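Long-range contacts in protein Dok-7 (Mus musculus, PDB 3ML4), which acts as a dimeric adaptor that activates the receptor tyrosine kinase MuSK during neuromuscular synapse formation, with a PH domain that binds phosphoinositides: residues B[13-17]-B[92-96]; B[116-120]-B[195-199]; B[128-133]-B[143-147]. All coordinates share one frame. Numbering follows the deposited sequence.

Contact 1 of 3, residues B[13-17]-B[92-96]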
loop_
_atom_site.group_PDB
_atom_site.type_symbol
_atom_site.label_atom_id
_atom_site.label_comp_id
_atom_site.label_asym_id
_atom_site.label_seq_id
_atom_site.Cartn_x
_atom_site.Cartn_y
_atom_site.Cartn_z
ATOM N N GLY B 13 -14.288 -17.858 -6.091
ATOM C CA GLY B 13 -15.316 -18.487 -6.909
ATOM C C GLY B 13 -14.732 -19.370 -7.984
ATOM O O GLY B 13 -13.516 -19.576 -8.041
ATOM N N GLN B 14 -15.599 -19.900 -8.840
ATOM C CA GLN B 14 -15.147 -20.771 -9.920
ATOM C C GLN B 14 -14.739 -19.929 -11.123
ATOM O O GLN B 14 -15.500 -19.083 -11.596
ATOM C CB GLN B 14 -16.210 -21.818 -10.276
ATOM C CG GLN B 14 -15.640 -23.131 -10.844
ATOM C CD GLN B 14 -14.845 -23.952 -9.821
ATOM O OE1 GLN B 14 -14.868 -23.674 -8.620
ATOM N NE2 GLN B 14 -14.140 -24.973 -10.305
ATOM N N VAL B 15 -13.514 -20.153 -11.585
ATOM C CA VAL B 15 -12.894 -19.336 -12.622
ATOM C C VAL B 15 -12.064 -20.247 -13.510
ATOM O O VAL B 15 -11.496 -21.234 -13.037
ATOM C CB VAL B 15 -11.950 -18.256 -12.009
ATOM C CG1 VAL B 15 -11.422 -17.313 -13.083
ATOM C CG2 VAL B 15 -12.649 -17.456 -10.919
ATOM N N LYS B 16 -12.003 -19.921 -14.798
ATOM C CA LYS B 16 -11.077 -20.576 -15.721
ATOM C C LYS B 16 -9.701 -19.874 -15.736
ATOM O O LYS B 16 -9.610 -18.661 -15.543
ATOM C CB LYS B 16 -11.702 -20.671 -17.114
ATOM C CG LYS B 16 -12.417 -22.009 -17.371
ATOM C CD LYS B 16 -13.820 -21.847 -17.958
ATOM C CE LYS B 16 -14.867 -21.728 -16.850
ATOM N NZ LYS B 16 -16.270 -21.853 -17.350
ATOM N N LEU B 17 -8.637 -20.647 -15.944
ATOM C CA LEU B 17 -7.266 -20.132 -15.899
ATOM C C LEU B 17 -6.405 -20.696 -17.027
ATOM O O LEU B 17 -6.767 -21.692 -17.652
ATOM C CB LEU B 17 -6.610 -20.454 -14.547
ATOM C CG LEU B 17 -7.246 -19.915 -13.260
ATOM C CD1 LEU B 17 -6.726 -20.668 -12.047
ATOM C CD2 LEU B 17 -7.015 -18.418 -13.117
HETATM N N MSE B 92 -5.260 -13.577 -17.433
HETATM C CA MSE B 92 -6.634 -13.668 -17.939
HETATM C C MSE B 92 -7.495 -14.605 -17.103
HETATM O O MSE B 92 -7.183 -15.783 -16.956
HETATM C CB MSE B 92 -6.658 -14.096 -19.413
HETATM C CG MSE B 92 -5.849 -13.206 -20.364
HETATM SE SE MSE B 92 -6.301 -11.298 -20.285
HETATM C CE MSE B 92 -8.153 -11.356 -20.918
ATOM N N LEU B 93 -8.575 -14.057 -16.554
ATOM C CA LEU B 93 -9.531 -14.819 -15.760
ATOM C C LEU B 93 -10.772 -15.126 -16.590
ATOM O O LEU B 93 -11.242 -14.278 -17.346
ATOM C CB LEU B 93 -9.929 -14.046 -14.499
ATOM C CG LEU B 93 -8.871 -13.628 -13.470
ATOM C CD1 LEU B 93 -9.539 -12.986 -12.257
ATOM C CD2 LEU B 93 -8.020 -14.798 -13.031
ATOM N N GLY B 94 -11.299 -16.339 -16.438
ATOM C CA GLY B 94 -12.448 -16.786 -17.214
ATOM C C GLY B 94 -13.683 -17.021 -16.373
ATOM O O GLY B 94 -13.679 -17.848 -15.461
ATOM N N PHE B 95 -14.746 -16.293 -16.696
ATOM C CA PHE B 95 -16.005 -16.403 -15.983
ATOM C C PHE B 95 -17.102 -16.854 -16.923
ATOM O O PHE B 95 -17.021 -16.641 -18.132
ATOM C CB PHE B 95 -16.397 -15.058 -15.374
ATOM C CG PHE B 95 -15.346 -14.467 -14.496
ATOM C CD1 PHE B 95 -14.382 -13.616 -15.024
ATOM C CD2 PHE B 95 -15.316 -14.758 -13.137
ATOM C CE1 PHE B 95 -13.405 -13.064 -14.216
ATOM C CE2 PHE B 95 -14.341 -14.208 -12.316
ATOM C CZ PHE B 95 -13.382 -13.356 -12.859
ATOM N N ASP B 96 -18.128 -17.470 -16.349
ATOM C CA ASP B 96 -19.317 -17.866 -17.090
ATOM C C ASP B 96 -20.202 -16.640 -17.252
ATOM O O ASP B 96 -20.352 -16.107 -18.351
ATOM C CB ASP B 96 -20.075 -18.954 -16.324
ATOM C CG ASP B 96 -19.180 -19.731 -15.373
ATOM O OD1 ASP B 96 -17.986 -19.941 -15.699
ATOM O OD2 ASP B 96 -19.667 -20.130 -14.292
HETATM O O HOH W 1 -17.266 -18.187 -13.355
#
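Val-15 forms the apolar centre, fitting between Leu-93 and Phe-95: its CG1 lies 3.9 Å from Leu-93 CB and also sits over one face of the Phe-95 ring, while its CG2 is 3.9 Å from Phe-95 CE2. Leu-17 CD2 extends the patch by meeting Leu-93 CD2 at 3.8 Å. Beside these side chains the backbones form a single antiparallel, hydrogen-bonded bridge between Lys-16 and Gly-94 (Lys-16 N to Gly-94 O 2.7 Å; Gly-94 N to Lys-16 O 3.0 Å). A CB on Gly-94 would clash with Lys-16 CB, so glycine permits this close approach. The strands cross at 130° and soon part. Beyond the bridge, water 1 spans the gap, donating to Gln-14 O (2.6 Å) and accepting from Asp-96 N (3.2 Å), and at the polar edge Lys-16 NZ makes a salt bridge to Asp-96 OD1 (3.1 Å). The bridge joins the first and last strands of the PH domain sheet, closing one corner of its barrel-like sandwich. Strand 11-17 pairs antiparallel with strand 24-31, as strand 90-94 does with strand 81-86, and Trp-104 of helix 98-112 packs on Val-15 and Leu-93 and meets Phe-95 edge-to-face.

Contact 2 of 3, residues B[116-120]-B[195-199]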
loop_
_atom_site.group_PDB
_atom_site.type_symbol
_atom_site.label_atom_id
_atom_site.label_comp_id
_atom_site.label_asym_id
_atom_site.label_seq_id
_atom_site.Cartn_x
_atom_site.Cartn_y
_atom_site.Cartn_z
ATOM N N HIS B 116 -8.622 3.046 -12.165
ATOM C CA HIS B 116 -9.610 3.553 -13.106
ATOM C C HIS B 116 -9.127 3.293 -14.527
ATOM O O HIS B 116 -7.922 3.190 -14.769
ATOM C CB HIS B 116 -9.783 5.060 -12.914
ATOM C CG HIS B 116 -10.201 5.458 -11.530
ATOM N ND1 HIS B 116 -11.454 5.967 -11.250
ATOM C CD2 HIS B 116 -9.532 5.436 -10.354
ATOM C CE1 HIS B 116 -11.539 6.230 -9.959
ATOM N NE2 HIS B 116 -10.386 5.918 -9.392
ATOM N N ARG B 117 -10.061 3.193 -15.465
ATOM C CA ARG B 117 -9.698 2.984 -16.852
ATOM C C ARG B 117 -10.605 3.791 -17.770
ATOM O O ARG B 117 -11.801 3.930 -17.511
ATOM C CB ARG B 117 -9.735 1.491 -17.202
ATOM C CG ARG B 117 -11.065 1.004 -17.739
ATOM C CD ARG B 117 -11.110 -0.490 -17.907
ATOM N NE ARG B 117 -11.940 -1.085 -16.869
ATOM C CZ ARG B 117 -13.262 -1.184 -16.942
ATOM N NH1 ARG B 117 -13.903 -0.740 -18.022
ATOM N NH2 ARG B 117 -13.944 -1.730 -15.937
ATOM N N PHE B 118 -10.024 4.326 -18.839
ATOM C CA PHE B 118 -10.767 5.102 -19.831
ATOM C C PHE B 118 -10.384 4.657 -21.232
ATOM O O PHE B 118 -9.198 4.650 -21.581
ATOM C CB PHE B 118 -10.462 6.590 -19.687
ATOM C CG PHE B 118 -10.677 7.137 -18.299
ATOM C CD1 PHE B 118 -11.845 7.818 -17.982
ATOM C CD2 PHE B 118 -9.696 6.992 -17.314
ATOM C CE1 PHE B 118 -12.043 8.341 -16.701
ATOM C CE2 PHE B 118 -9.889 7.502 -16.040
ATOM C CZ PHE B 118 -11.066 8.182 -15.734
ATOM N N HIS B 119 -11.384 4.271 -22.029
ATOM C CA HIS B 119 -11.175 3.945 -23.438
ATOM C C HIS B 119 -10.798 5.209 -24.213
ATOM O O HIS B 119 -11.576 6.166 -24.277
ATOM C CB HIS B 119 -12.427 3.312 -24.051
ATOM C CG HIS B 119 -12.722 1.925 -23.559
ATOM N ND1 HIS B 119 -13.958 1.548 -23.075
ATOM C CD2 HIS B 119 -11.926 0.834 -23.442
ATOM C CE1 HIS B 119 -13.920 0.278 -22.709
ATOM N NE2 HIS B 119 -12.698 -0.177 -22.917
ATOM N N VAL B 120 -9.598 5.207 -24.787
ATOM C CA VAL B 120 -9.066 6.360 -25.522
ATOM C C VAL B 120 -8.499 5.985 -26.902
ATOM O O VAL B 120 -8.297 4.805 -27.211
ATOM C CB VAL B 120 -7.956 7.104 -24.716
ATOM C CG1 VAL B 120 -8.465 7.533 -23.327
ATOM C CG2 VAL B 120 -6.689 6.247 -24.602
ATOM N N GLN B 195 -13.363 14.203 -16.645
ATOM C CA GLN B 195 -13.251 13.149 -15.633
ATOM C C GLN B 195 -11.813 12.719 -15.385
ATOM O O GLN B 195 -11.446 12.422 -14.250
ATOM C CB GLN B 195 -14.087 11.929 -16.017
ATOM C CG GLN B 195 -15.513 12.001 -15.528
ATOM C CD GLN B 195 -16.451 11.083 -16.282
ATOM O OE1 GLN B 195 -16.059 10.011 -16.757
ATOM N NE2 GLN B 195 -17.707 11.500 -16.396
HETATM N N MSE B 196 -11.005 12.689 -16.440
HETATM C CA MSE B 196 -9.606 12.298 -16.313
HETATM C C MSE B 196 -8.791 13.349 -15.566
HETATM O O MSE B 196 -7.994 13.016 -14.691
HETATM C CB MSE B 196 -8.987 12.007 -17.682
HETATM C CG MSE B 196 -9.496 10.726 -18.317
HETATM SE SE MSE B 196 -8.988 10.523 -20.196
HETATM C CE MSE B 196 -10.689 9.857 -20.824
ATOM N N SER B 197 -9.017 14.612 -15.919
ATOM C CA SER B 197 -8.300 15.746 -15.342
ATOM C C SER B 197 -8.620 15.914 -13.857
ATOM O O SER B 197 -7.730 16.198 -13.045
ATOM C CB SER B 197 -8.648 17.025 -16.107
ATOM O OG SER B 197 -7.704 18.047 -15.855
ATOM N N PHE B 198 -9.895 15.736 -13.512
ATOM C CA PHE B 198 -10.337 15.831 -12.131
ATOM C C PHE B 198 -9.767 14.700 -11.270
ATOM O O PHE B 198 -9.395 14.912 -10.112
ATOM C CB PHE B 198 -11.861 15.841 -12.058
ATOM C CG PHE B 198 -12.397 15.630 -10.675
ATOM C CD1 PHE B 198 -12.334 16.652 -9.728
ATOM C CD2 PHE B 198 -12.960 14.406 -10.315
ATOM C CE1 PHE B 198 -12.831 16.457 -8.447
ATOM C CE2 PHE B 198 -13.462 14.201 -9.038
ATOM C CZ PHE B 198 -13.396 15.224 -8.101
ATOM N N LEU B 199 -9.712 13.501 -11.844
ATOM C CA LEU B 199 -9.081 12.366 -11.194
ATOM C C LEU B 199 -7.613 12.684 -10.915
ATOM O O LEU B 199 -7.117 12.466 -9.808
ATOM C CB LEU B 199 -9.188 11.131 -12.084
ATOM C CG LEU B 199 -9.045 9.775 -11.404
ATOM C CD1 LEU B 199 -10.410 9.334 -10.927
ATOM C CD2 LEU B 199 -8.465 8.758 -12.367
#
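Phe-118 lies beneath Met-196, a selenomethionine whose CG stands almost directly over the ring, 3.6 Å from the Phe-118 centroid and 5° off its normal, in a CH-pi contact. The same side chain then runs on past the ring. Met-196 SE is 4.7 Å from the Phe-118 centroid in an oblique Met-aromatic contact, and Met-196 CE reaches Phe-118 CB at 3.5 Å and Val-120 CG1 at 4.1 Å. The one side chain thus touches both Phe-118 and Val-120, on the same face of the strand. One turn further along the helix, Leu-199 fills the space between Phe-118 and His-116: its CD2 meets the edge of the phenyl ring (4.1 Å to Phe-118 CE2), and its CD1 lies over the face of the imidazole, 3.6 Å from the His-116 centroid, in a second CH-pi contact. His-116 NE2 is held by Glu-114. Gln-195 contributes its aliphatic part, with CB 4.2 Å from Phe-118 CE1. No hydrogen bond crosses the interface, where alternate strand residues His-116, Phe-118 and Val-120 face the helix and Arg-117 and His-119 point away. The axes run roughly antiparallel, at 149° and 10.7 Å apart, a spacing filled entirely by side chains. Ser-197, on another side of the helix, packs on a polar side chain of the bound MuSK peptide. This is the hallmark of the PTB domain, a member of the PH superfold, in which a C-terminal helix caps the beta sandwich and flanks the peptide-binding groove.

Contact 3 of 3, residues B[128-133]-B[143-147]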
loop_
_atom_site.group_PDB
_atom_site.type_symbol
_atom_site.label_atom_id
_atom_site.label_comp_id
_atom_site.label_asym_id
_atom_site.label_seq_id
_atom_site.Cartn_x
_atom_site.Cartn_y
_atom_site.Cartn_z
ATOM N N LEU B 128 4.497 6.827 -28.927
ATOM C CA LEU B 128 3.392 5.892 -28.698
ATOM C C LEU B 128 2.715 5.470 -29.995
ATOM O O LEU B 128 2.501 6.285 -30.896
ATOM C CB LEU B 128 2.330 6.510 -27.777
ATOM C CG LEU B 128 2.657 7.032 -26.374
ATOM C CD1 LEU B 128 1.475 7.815 -25.842
ATOM C CD2 LEU B 128 3.016 5.906 -25.418
ATOM N N GLU B 129 2.372 4.189 -30.073
ATOM C CA GLU B 129 1.558 3.672 -31.156
ATOM C C GLU B 129 0.183 4.324 -31.119
ATOM O O GLU B 129 -0.421 4.466 -30.054
ATOM C CB GLU B 129 1.421 2.158 -31.024
ATOM C CG GLU B 129 0.823 1.480 -32.247
ATOM C CD GLU B 129 0.549 -0.002 -32.036
ATOM O OE1 GLU B 129 0.834 -0.532 -30.936
ATOM O OE2 GLU B 129 0.047 -0.639 -32.988
ATOM N N SER B 130 -0.306 4.719 -32.284
ATOM C CA SER B 130 -1.621 5.338 -32.393
ATOM C C SER B 130 -2.752 4.303 -32.466
ATOM O O SER B 130 -2.501 3.113 -32.687
ATOM C CB SER B 130 -1.665 6.272 -33.609
ATOM O OG SER B 130 -1.425 5.569 -34.812
ATOM N N GLY B 131 -3.987 4.772 -32.269
ATOM C CA GLY B 131 -5.189 3.942 -32.378
ATOM C C GLY B 131 -5.870 3.704 -31.040
ATOM O O GLY B 131 -5.378 4.171 -30.008
ATOM N N PRO B 132 -7.002 2.963 -31.041
ATOM C CA PRO B 132 -7.700 2.624 -29.797
ATOM C C PRO B 132 -6.773 2.017 -28.743
ATOM O O PRO B 132 -5.878 1.225 -29.066
ATOM C CB PRO B 132 -8.736 1.594 -30.250
ATOM C CG PRO B 132 -9.020 1.971 -31.661
ATOM C CD PRO B 132 -7.693 2.402 -32.217
ATOM N N ALA B 133 -6.987 2.412 -27.495
ATOM C CA ALA B 133 -6.205 1.933 -26.363
ATOM C C ALA B 133 -6.993 2.234 -25.111
ATOM O O ALA B 133 -8.012 2.916 -25.166
ATOM C CB ALA B 133 -4.871 2.635 -26.310
ATOM N N VAL B 143 -0.584 4.252 -16.993
ATOM C CA VAL B 143 -0.248 3.263 -17.996
ATOM C C VAL B 143 -1.202 3.370 -19.182
ATOM O O VAL B 143 -2.383 3.678 -19.021
ATOM C CB VAL B 143 -0.245 1.836 -17.362
ATOM C CG1 VAL B 143 -0.765 0.764 -18.309
ATOM C CG2 VAL B 143 1.142 1.491 -16.868
ATOM N N LEU B 144 -0.669 3.144 -20.375
ATOM C CA LEU B 144 -1.493 2.925 -21.554
ATOM C C LEU B 144 -1.412 1.457 -21.947
ATOM O O LEU B 144 -0.339 0.861 -21.891
ATOM C CB LEU B 144 -1.061 3.840 -22.710
ATOM C CG LEU B 144 -1.843 5.152 -22.841
ATOM C CD1 LEU B 144 -1.131 6.144 -23.750
ATOM C CD2 LEU B 144 -3.266 4.907 -23.340
ATOM N N ALA B 145 -2.543 0.876 -22.332
ATOM C CA ALA B 145 -2.595 -0.555 -22.649
ATOM C C ALA B 145 -3.370 -0.856 -23.925
ATOM O O ALA B 145 -4.381 -0.217 -24.217
ATOM C CB ALA B 145 -3.160 -1.351 -21.470
ATOM N N ARG B 146 -2.882 -1.849 -24.664
ATOM C CA ARG B 146 -3.403 -2.212 -25.979
ATOM C C ARG B 146 -3.526 -3.710 -26.138
ATOM O O ARG B 146 -2.831 -4.480 -25.465
ATOM C CB ARG B 146 -2.439 -1.756 -27.068
ATOM C CG ARG B 146 -2.785 -0.472 -27.743
ATOM C CD ARG B 146 -1.820 -0.231 -28.890
ATOM N NE ARG B 146 -2.219 -0.956 -30.090
ATOM C CZ ARG B 146 -3.005 -0.458 -31.037
ATOM N NH1 ARG B 146 -3.481 0.778 -30.931
ATOM N NH2 ARG B 146 -3.314 -1.196 -32.092
ATOM N N ASP B 147 -4.383 -4.097 -27.081
ATOM C CA ASP B 147 -4.520 -5.476 -27.557
ATOM C C ASP B 147 -5.138 -6.432 -26.538
ATOM O O ASP B 147 -5.419 -6.069 -25.392
ATOM C CB ASP B 147 -3.182 -6.053 -28.069
ATOM C CG ASP B 147 -2.393 -5.073 -28.929
ATOM O OD1 ASP B 147 -2.994 -4.142 -29.507
ATOM O OD2 ASP B 147 -1.157 -5.240 -29.028
HETATM O O HOH W 2 -2.807 2.706 -29.037
#
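Leu-128 opens the segment by pointing inward, its CD1 3.7 Å from Leu-144 CD1, in an apolar pocket that Val-122 and Trp-182 help to line. Glu-129 then reaches over one face of the Arg-146 guanidinium, with OE1 3.2 Å from Arg-146 NE; because the oxygen lies well out of the guanidinium plane, this salt bridge is held by charge alone. Arg-146 NE also forms a weak hydrogen-bonded salt bridge with Asp-147 OD1 (3.3 Å), which gives an acidic pair around one base. Where the chain bends, water 2 ties it to the same arginine, accepting from Arg-146 NH1 (2.8 Å) and lying 3.1 Å from both Glu-129 O and Gly-131 O. Gly-131 adopts a positive phi, and a CB there would be jammed against the preceding carbonyl. After the corner at Pro-132, Ala-133 turns its CB toward the other segment, 4.1 Å from Leu-144 CD2 and 4.0 Å from Arg-146 CG, while its backbone pairs with Val-120. The segment thus leads from strand 115-122 into the antiparallel hairpin 133-138/141-146, passing the end of strand 141-146 at Arg-146, within the beta sandwich of the PTB domain.

How the contacts relate
From the N terminus, contact 1 comes first: it closes a long loop by joining the opening and final strands of the PH domain, and is complete before helix 98-112 leads into the PTB domain. Contact 2 then spans most of that second domain, bringing helix 193-203 back onto strand 115-122. Contact 3 falls wholly within this span and closes a much shorter loop. Contacts 2 and 3 meet in the seven-stranded PTB sheet, where Val-120 O lies 2.7 Å from Ala-133 N, probably as a hydrogen bond, and Val-120 CG2 packs 3.9 Å from Leu-144 CD2. Contact 1 touches neither; its centre lies about 27 Å and 25 Å from those of contacts 2 and 3.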